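Side-chain contacts in extracellular ligand-binding receptor (Rhodopseudomonas palustris, PDB 4F06), which binds p-hydroxybenzoate and probably serves as the solute-binding component of an ABC transporter for lignin-derived aromatic compounds: residues A[188-193]-A[218-223]; A[132-137]-A[195-200]. One frame throughout, in Å; residues are numbered along the deposited sequence.

Contact 1: A[188-193]-A[218-223]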
ATOM      1  N   GLN A 188      10.805 -25.584  -0.973  1.00 12.39           N
ATOM      2  CA  GLN A 188      10.904 -26.973  -1.410  1.00 14.53           C
ATOM      3  C   GLN A 188       9.591 -27.415  -2.049  1.00 13.88           C
ATOM      4  O   GLN A 188       9.605 -28.133  -3.043  1.00 16.72           O
ATOM      5  CB  GLN A 188      11.263 -27.894  -0.239  1.00 16.93           C
ATOM      6  CG  GLN A 188      11.470 -29.350  -0.665  1.00 24.50           C
ATOM      7  CD  GLN A 188      12.610 -29.478  -1.669  1.00 31.84           C
ATOM      8  OE1 GLN A 188      13.717 -28.929  -1.465  1.00 33.66           O
ATOM      9  NE2 GLN A 188      12.353 -30.194  -2.765  1.00 34.40           N
ATOM     10  N   ARG A 189       8.463 -27.012  -1.467  1.00 14.12           N
ATOM     11  CA  ARG A 189       7.156 -27.367  -2.010  1.00 14.88           C
ATOM     12  C   ARG A 189       6.994 -26.738  -3.408  1.00 14.44           C
ATOM     13  O   ARG A 189       6.530 -27.398  -4.346  1.00 18.21           O
ATOM     14  CB  ARG A 189       6.054 -26.892  -1.063  1.00 18.34           C
ATOM     15  CG  ARG A 189       5.912 -27.781   0.173  1.00 22.81           C
ATOM     16  CD  ARG A 189       5.007 -27.171   1.225  1.00 28.03           C
ATOM     17  NE  ARG A 189       3.624 -27.068   0.759  1.00 30.34           N
ATOM     18  CZ  ARG A 189       2.666 -26.402   1.399  1.00 35.09           C
ATOM     19  NH1 ARG A 189       2.932 -25.744   2.528  1.00 48.52           N
ATOM     20  NH2 ARG A 189       1.447 -26.376   0.896  1.00 38.80           N
ATOM     21  N   ILE A 190       7.421 -25.479  -3.557  1.00 12.28           N
ATOM     22  CA  ILE A 190       7.379 -24.821  -4.860  1.00 12.41           C
ATOM     23  C   ILE A 190       8.268 -25.533  -5.882  1.00 14.62           C
ATOM     24  O   ILE A 190       7.820 -25.764  -7.031  1.00 16.12           O
ATOM     25  CB  ILE A 190       7.702 -23.333  -4.725  1.00 11.16           C
ATOM     26  CG1 ILE A 190       6.575 -22.654  -3.939  1.00 12.37           C
ATOM     27  CG2 ILE A 190       7.868 -22.722  -6.121  1.00 12.95           C
ATOM     28  CD1 ILE A 190       6.872 -21.221  -3.498  1.00 14.40           C
ATOM     29  N   LYS A 191       9.502 -25.887  -5.496  0.50 14.82           N
ATOM     30  CA  LYS A 191      10.364 -26.676  -6.403  0.50 16.05           C
ATOM     31  C   LYS A 191       9.606 -27.898  -6.887  0.50 17.30           C
ATOM     32  O   LYS A 191       9.525 -28.165  -8.091  0.50 20.35           O
ATOM     33  CB  LYS A 191      11.641 -27.156  -5.706  0.50 18.77           C
ATOM     34  CG  LYS A 191      12.691 -26.087  -5.452  0.50 17.94           C
ATOM     35  CD  LYS A 191      13.949 -26.738  -4.874  0.50 18.58           C
ATOM     36  CE  LYS A 191      14.893 -25.736  -4.218  0.50 23.38           C
ATOM     37  NZ  LYS A 191      16.176 -26.341  -3.723  0.50 26.43           N
ATOM     38  N   ASN A 192       9.026 -28.620  -5.933  1.00 17.16           N
ATOM     39  CA  ASN A 192       8.356 -29.900  -6.225  1.00 19.89           C
ATOM     40  C   ASN A 192       7.164 -29.760  -7.153  1.00 21.16           C
ATOM     41  O   ASN A 192       6.797 -30.710  -7.826  1.00 24.42           O
ATOM     42  CB  ASN A 192       7.861 -30.577  -4.929  1.00 20.31           C
ATOM     43  CG  ASN A 192       8.990 -31.085  -4.053  1.00 26.16           C
ATOM     44  OD1 ASN A 192      10.143 -31.164  -4.483  1.00 29.38           O
ATOM     45  ND2 ASN A 192       8.658 -31.422  -2.795  1.00 31.06           N
ATOM     46  N   SER A 193       6.579 -28.571  -7.196  1.00 20.22           N
ATOM     47  CA  SER A 193       5.361 -28.314  -7.978  1.00 18.20           C
ATOM     48  C   SER A 193       5.644 -28.257  -9.472  1.00 19.27           C
ATOM     49  O   SER A 193       4.734 -28.417 -10.269  1.00 23.50           O
ATOM     50  CB  SER A 193       4.716 -26.987  -7.548  1.00 16.74           C
ATOM     51  OG  SER A 193       5.411 -25.884  -8.114  1.00 15.20           O
ATOM     52  N   ASN A 218      17.702 -20.784  -1.548  1.00 10.02           N
ATOM     53  CA  ASN A 218      17.338 -22.131  -1.916  1.00 11.02           C
ATOM     54  C   ASN A 218      17.478 -22.410  -3.389  1.00 11.33           C
ATOM     55  O   ASN A 218      17.211 -23.544  -3.829  1.00 13.78           O
ATOM     56  CB  ASN A 218      15.963 -22.523  -1.387  1.00 12.13           C
ATOM     57  CG  ASN A 218      15.947 -22.635   0.121  1.00 14.81           C
ATOM     58  OD1 ASN A 218      15.553 -21.688   0.841  1.00 13.34           O
ATOM     59  ND2 ASN A 218      16.411 -23.761   0.617  1.00 19.93           N
ATOM     60  N   GLY A 219      17.950 -21.438  -4.177  1.00 10.59           N
ATOM     61  CA  GLY A 219      18.337 -21.753  -5.557  1.00 10.29           C
ATOM     62  C   GLY A 219      17.223 -21.639  -6.555  1.00  9.46           C
ATOM     63  O   GLY A 219      17.443 -21.938  -7.725  1.00 11.04           O
ATOM     64  N   LEU A 220      16.013 -21.238  -6.151  1.00  9.61           N
ATOM     65  CA  LEU A 220      14.915 -21.216  -7.123  1.00  9.11           C
ATOM     66  C   LEU A 220      15.147 -20.195  -8.223  1.00  9.39           C
ATOM     67  O   LEU A 220      14.860 -20.448  -9.391  1.00 10.95           O
ATOM     68  CB  LEU A 220      13.570 -20.966  -6.437  1.00  9.83           C
ATOM     69  CG  LEU A 220      12.985 -22.185  -5.710  1.00 11.48           C
ATOM     70  CD1 LEU A 220      13.787 -22.550  -4.444  1.00 16.65           C
ATOM     71  CD2 LEU A 220      11.536 -21.942  -5.359  1.00 15.12           C
ATOM     72  N   LYS A 221      15.669 -19.020  -7.846  1.00  9.38           N
ATOM     73  CA  LYS A 221      15.893 -17.950  -8.800  1.00  9.81           C
ATOM     74  C   LYS A 221      16.922 -18.421  -9.856  1.00 10.11           C
ATOM     75  O   LYS A 221      16.701 -18.252 -11.077  1.00 11.45           O
ATOM     76  CB  LYS A 221      16.380 -16.707  -8.062  1.00 10.49           C
ATOM     77  CG  LYS A 221      16.411 -15.473  -8.975  1.00 10.45           C
ATOM     78  CD  LYS A 221      16.836 -14.236  -8.141  1.00 10.65           C
ATOM     79  CE  LYS A 221      16.633 -12.890  -8.831  1.00 12.81           C
ATOM     80  NZ  LYS A 221      17.400 -12.932 -10.090  1.00 17.15           N
ATOM     81  N   ALA A 222      18.035 -19.005  -9.408  1.00  9.70           N
ATOM     82  CA  ALA A 222      19.055 -19.472 -10.346  1.00 10.46           C
ATOM     83  C   ALA A 222      18.586 -20.682 -11.142  1.00 10.14           C
ATOM     84  O   ALA A 222      19.134 -20.940 -12.210  1.00 11.67           O
ATOM     85  CB  ALA A 222      20.314 -19.807  -9.589  1.00 12.37           C
ATOM     86  N   GLY A 223      17.570 -21.385 -10.647  1.00 10.62           N
ATOM     87  CA  GLY A 223      16.974 -22.550 -11.281  1.00 12.65           C
ATOM     88  C   GLY A 223      15.923 -22.142 -12.314  1.00 13.08           C
ATOM     89  O   GLY A 223      15.316 -23.000 -12.923  1.00 17.73           O
TER
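Leu220 packs against Ile190 and Lys191 just past a Schellman motif, in which Gly219, with positive phi, ends helix 206-217. The contact joins that turn to the neighbouring helix 184-193, on one face of the parallel part of the mixed sheet of the periplasmic-binding-protein fold.

The apolar part rests on the two branches of Leu220. CD2 meets Ile190 CG2 at 3.8 Å, and the two side chains cross at about a right angle. With CG1 beside the backbone N (chi1 -67°), Ile190 presents CG2 to this branch. Lys191 is modelled in two conformers, so its contacts are those of one conformer. In it, Leu220 CD1 lies 3.8 Å from Lys191 CG, and the leucine crosses the extended lysine chain at a slant. An alanine at Leu220 would remove both methyl branches, and is likely to leave a gap beside Ile190 and take away the apolar support of the lysine chain.

The polar part is a single hydrogen bond at the exposed side. The lysine chain reaches past Leu220 to the turn, and Lys191 NZ donates to Asn218 O at 3.0 Å, in the carbonyl plane, with a C=O...N angle of 156°.

Contact 2: A[132-137]-A[195-200]; sequences KVAKQK and ADMIFT
Met197 holds CG anti to its backbone N (chi1 -180°) and keeps its chain extended at the next bond (chi2 176°), which carries the selenium out from the strand to Ala134 on helix 123-136. The last torsion then bends the chain (chi3 -71°) and turns CE toward Lys137. The residue is selenomethionine in this crystal, with SE in the place of sulfur.

The main touch is between SE and Ala134 CB, 3.6 Å apart. SE also lies 4.0 Å from Ala134 CA, beside the helix backbone itself. The alanine has only its methyl to offer. The methionine chain bridges about half of the 8.1 Å between Ala134 CA and Met197 CA, and the alanine makes up the rest. A looser touch comes at the helix end, where Lys137 CB is 4.4 Å from Met197 CE. The rest of the lysine chain leads away from the strand. Lys137 follows the last helical residue and still gives its backbone N to Val133 O at 2.8 Å.

The contact is part of the alpha/beta layering of the fold. Strand 197-201 runs parallel to strands 141-147 and 226-230, one along each edge, and helix 123-136 packs on one face of this sheet. Phe159 and Phe163 of helix 150-165 also touch Ala134, while Val142 and Lys226 touch Met197 from the flanking strands. The strand goes on to Phe201, which lines a p-hydroxybenzoate pocket.

Between these two segments the chemistry is wholly apolar. Alanine methyl and selenium meet by dispersion, with no directional bond to fix them. This suggests that shape and burial, rather than directed bonds, help to set the spacing of helix and strand here.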
ATOM      1  N   LYS A 132      -1.597 -10.446 -15.838  0.50  9.43           N
ATOM      2  CA  LYS A 132      -1.454 -10.113 -17.261  0.50  9.84           C
ATOM      3  C   LYS A 132       0.009 -10.181 -17.696  0.50  9.19           C
ATOM      4  O   LYS A 132       0.346 -10.793 -18.715  0.50 11.78           O
ATOM      5  CB  LYS A 132      -2.035  -8.704 -17.498  0.50 12.53           C
ATOM      6  CG  LYS A 132      -3.579  -8.682 -17.518  0.50 16.03           C
ATOM      7  CD  LYS A 132      -4.212  -7.307 -17.781  0.50 21.22           C
ATOM      8  CE  LYS A 132      -5.667  -7.428 -18.240  0.50 31.26           C
ATOM      9  NZ  LYS A 132      -6.164  -6.281 -19.068  0.50 36.69           N
ATOM     10  N   VAL A 133       0.894  -9.625 -16.891  1.00  9.17           N
ATOM     11  CA  VAL A 133       2.316  -9.644 -17.220  1.00 10.30           C
ATOM     12  C   VAL A 133       2.867 -11.079 -17.167  1.00 10.10           C
ATOM     13  O   VAL A 133       3.676 -11.484 -17.993  1.00 11.80           O
ATOM     14  CB  VAL A 133       3.151  -8.725 -16.305  1.00 11.50           C
ATOM     15  CG1 VAL A 133       4.649  -8.890 -16.602  1.00 13.02           C
ATOM     16  CG2 VAL A 133       2.755  -7.281 -16.517  1.00 13.17           C
ATOM     17  N   ALA A 134       2.382 -11.868 -16.205  1.00 10.23           N
ATOM     18  CA  ALA A 134       2.858 -13.249 -16.097  1.00  9.82           C
ATOM     19  C   ALA A 134       2.611 -13.998 -17.425  1.00 10.79           C
ATOM     20  O   ALA A 134       3.507 -14.695 -17.946  1.00 11.95           O
ATOM     21  CB  ALA A 134       2.201 -13.953 -14.916  1.00 10.65           C
ATOM     22  N   LYS A 135       1.420 -13.795 -17.991  1.00 11.07           N
ATOM     23  CA  LYS A 135       1.105 -14.430 -19.252  1.00 12.73           C
ATOM     24  C   LYS A 135       2.003 -13.853 -20.368  1.00 12.47           C
ATOM     25  O   LYS A 135       2.525 -14.599 -21.181  1.00 14.84           O
ATOM     26  CB  LYS A 135      -0.377 -14.187 -19.569  1.00 14.20           C
ATOM     27  CG  LYS A 135      -0.821 -14.741 -20.902  1.00 17.57           C
ATOM     28  CD  LYS A 135      -0.860 -16.233 -20.788  1.00 18.83           C
ATOM     29  CE  LYS A 135      -1.029 -16.874 -22.150  1.00 23.21           C
ATOM     30  NZ  LYS A 135      -1.116 -18.340 -21.983  1.00 30.43           N
ATOM     31  N   GLN A 136       2.164 -12.526 -20.397  1.00 12.11           N
ATOM     32  CA  GLN A 136       2.964 -11.871 -21.464  1.00 12.47           C
ATOM     33  C   GLN A 136       4.409 -12.368 -21.402  1.00 14.58           C
ATOM     34  O   GLN A 136       5.041 -12.471 -22.463  1.00 19.12           O
ATOM     35  CB  GLN A 136       2.924 -10.338 -21.325  1.00 13.69           C
ATOM     36  CG  GLN A 136       1.581  -9.661 -21.660  1.00 13.98           C
ATOM     37  CD  GLN A 136       1.260  -9.731 -23.144  1.00 15.90           C
ATOM     38  OE1 GLN A 136       1.917 -10.415 -23.883  1.00 25.20           O
ATOM     39  NE2 GLN A 136       0.274  -9.024 -23.567  1.00 18.66           N
ATOM     40  N   LYS A 137       4.903 -12.690 -20.193  1.00 12.59           N
ATOM     41  CA  LYS A 137       6.283 -13.149 -20.007  1.00 15.66           C
ATOM     42  C   LYS A 137       6.450 -14.650 -20.263  1.00 17.26           C
ATOM     43  O   LYS A 137       7.537 -15.191 -20.088  1.00 23.34           O
ATOM     44  CB  LYS A 137       6.843 -12.798 -18.600  1.00 18.58           C
ATOM     45  CG  LYS A 137       6.926 -11.308 -18.257  1.00 24.51           C
ATOM     46  CD  LYS A 137       7.936 -10.552 -19.088  1.00 34.49           C
ATOM     47  CE  LYS A 137       9.183 -10.260 -18.277  1.00 43.02           C
ATOM     48  NZ  LYS A 137      10.313  -9.881 -19.173  1.00 57.53           N
ATOM     49  N   ALA A 195       6.346 -25.556 -11.009  1.00 15.25           N
ATOM     50  CA  ALA A 195       5.975 -24.219 -11.474  1.00 12.61           C
ATOM     51  C   ALA A 195       7.177 -23.532 -12.091  1.00 13.11           C
ATOM     52  O   ALA A 195       8.327 -23.679 -11.632  1.00 16.61           O
ATOM     53  CB  ALA A 195       5.452 -23.392 -10.286  1.00 14.29           C
ATOM     54  N   ASP A 196       6.916 -22.755 -13.143  1.00 12.37           N
ATOM     55  CA  ASP A 196       7.974 -21.949 -13.772  1.00 12.48           C
ATOM     56  C   ASP A 196       8.030 -20.513 -13.236  1.00 12.62           C
ATOM     57  O   ASP A 196       8.972 -19.807 -13.531  1.00 13.79           O
ATOM     58  CB  ASP A 196       7.845 -21.970 -15.297  1.00 15.78           C
ATOM     59  CG  ASP A 196       6.464 -21.621 -15.763  1.00 18.29           C
ATOM     60  OD1 ASP A 196       6.169 -20.426 -15.867  1.00 20.78           O
ATOM     61  OD2 ASP A 196       5.651 -22.543 -16.074  1.00 22.34           O
HETATM   62  N   MSE A 197       7.011 -20.095 -12.471  1.00 10.37           N
HETATM   63  CA  MSE A 197       6.967 -18.766 -11.905  1.00  9.79           C
HETATM   64  C   MSE A 197       6.220 -18.859 -10.575  1.00 10.48           C
HETATM   65  O   MSE A 197       5.279 -19.678 -10.419  1.00 10.40           O
HETATM   66  CB  MSE A 197       6.247 -17.792 -12.852  1.00 10.40           C
HETATM   67  CG  MSE A 197       6.151 -16.347 -12.341  1.00 12.68           C
HETATM   68 SE   MSE A 197       5.348 -15.157 -13.614  0.75 16.85          SE
HETATM   69  CE  MSE A 197       6.825 -15.117 -14.883  1.00 19.92           C
ATOM     70  N   ILE A 198       6.624 -18.026  -9.620  1.00  8.62           N
ATOM     71  CA  ILE A 198       5.901 -17.820  -8.352  1.00  8.14           C
ATOM     72  C   ILE A 198       5.210 -16.479  -8.429  1.00  8.37           C
ATOM     73  O   ILE A 198       5.793 -15.515  -8.954  1.00  9.13           O
ATOM     74  CB  ILE A 198       6.937 -17.749  -7.208  1.00  9.39           C
ATOM     75  CG1 ILE A 198       7.628 -19.104  -7.014  1.00 10.01           C
ATOM     76  CG2 ILE A 198       6.285 -17.322  -5.899  1.00  9.88           C
ATOM     77  CD1 ILE A 198       8.927 -18.969  -6.235  1.00 12.28           C
ATOM     78  N   PHE A 199       3.983 -16.426  -7.915  1.00  7.71           N
ATOM     79  CA  PHE A 199       3.354 -15.141  -7.609  1.00  7.12           C
ATOM     80  C   PHE A 199       3.203 -15.049  -6.101  1.00  6.71           C
ATOM     81  O   PHE A 199       2.681 -15.982  -5.486  1.00  7.94           O
ATOM     82  CB  PHE A 199       1.970 -14.987  -8.260  1.00  7.23           C
ATOM     83  CG  PHE A 199       1.259 -13.770  -7.745  1.00  7.72           C
ATOM     84  CD1 PHE A 199       1.709 -12.482  -8.100  1.00 10.07           C
ATOM     85  CD2 PHE A 199       0.196 -13.903  -6.867  1.00  8.94           C
ATOM     86  CE1 PHE A 199       1.099 -11.343  -7.581  1.00  8.89           C
ATOM     87  CE2 PHE A 199      -0.424 -12.768  -6.350  1.00  9.77           C
ATOM     88  CZ  PHE A 199       0.011 -11.496  -6.715  1.00  8.87           C
ATOM     89  N   THR A 200       3.659 -13.946  -5.505  1.00  6.94           N
ATOM     90  CA  THR A 200       3.595 -13.801  -4.063  1.00  7.31           C
ATOM     91  C   THR A 200       3.186 -12.425  -3.594  1.00  6.87           C
ATOM     92  O   THR A 200       3.451 -11.389  -4.224  1.00  7.44           O
ATOM     93  CB  THR A 200       4.956 -14.225  -3.430  1.00  8.45           C
ATOM     94  OG1 THR A 200       4.835 -14.342  -2.005  1.00  9.67           O
ATOM     95  CG2 THR A 200       6.006 -13.204  -3.723  1.00 10.10           C
TER

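How the contacts relate
Contact 2 is the more deeply buried of the two, while contact 1 is half core and half surface. Both involve the layer around strand 197-201, but on different faces. In contact 2 the strand is itself a partner and meets helix 123-136 through Met197. In contact 1 it acts as the floor: Ile198 CG1 lies 3.7 Å from Ile190 CG2, and the side chain of Leu220 rests on it too. Helix 184-193 is followed in the chain by this strand after a short loop. The chemistry follows the place. The buried contact is apolar throughout, whereas contact 1 adds a lysine-to-carbonyl bond where its edge opens to solvent.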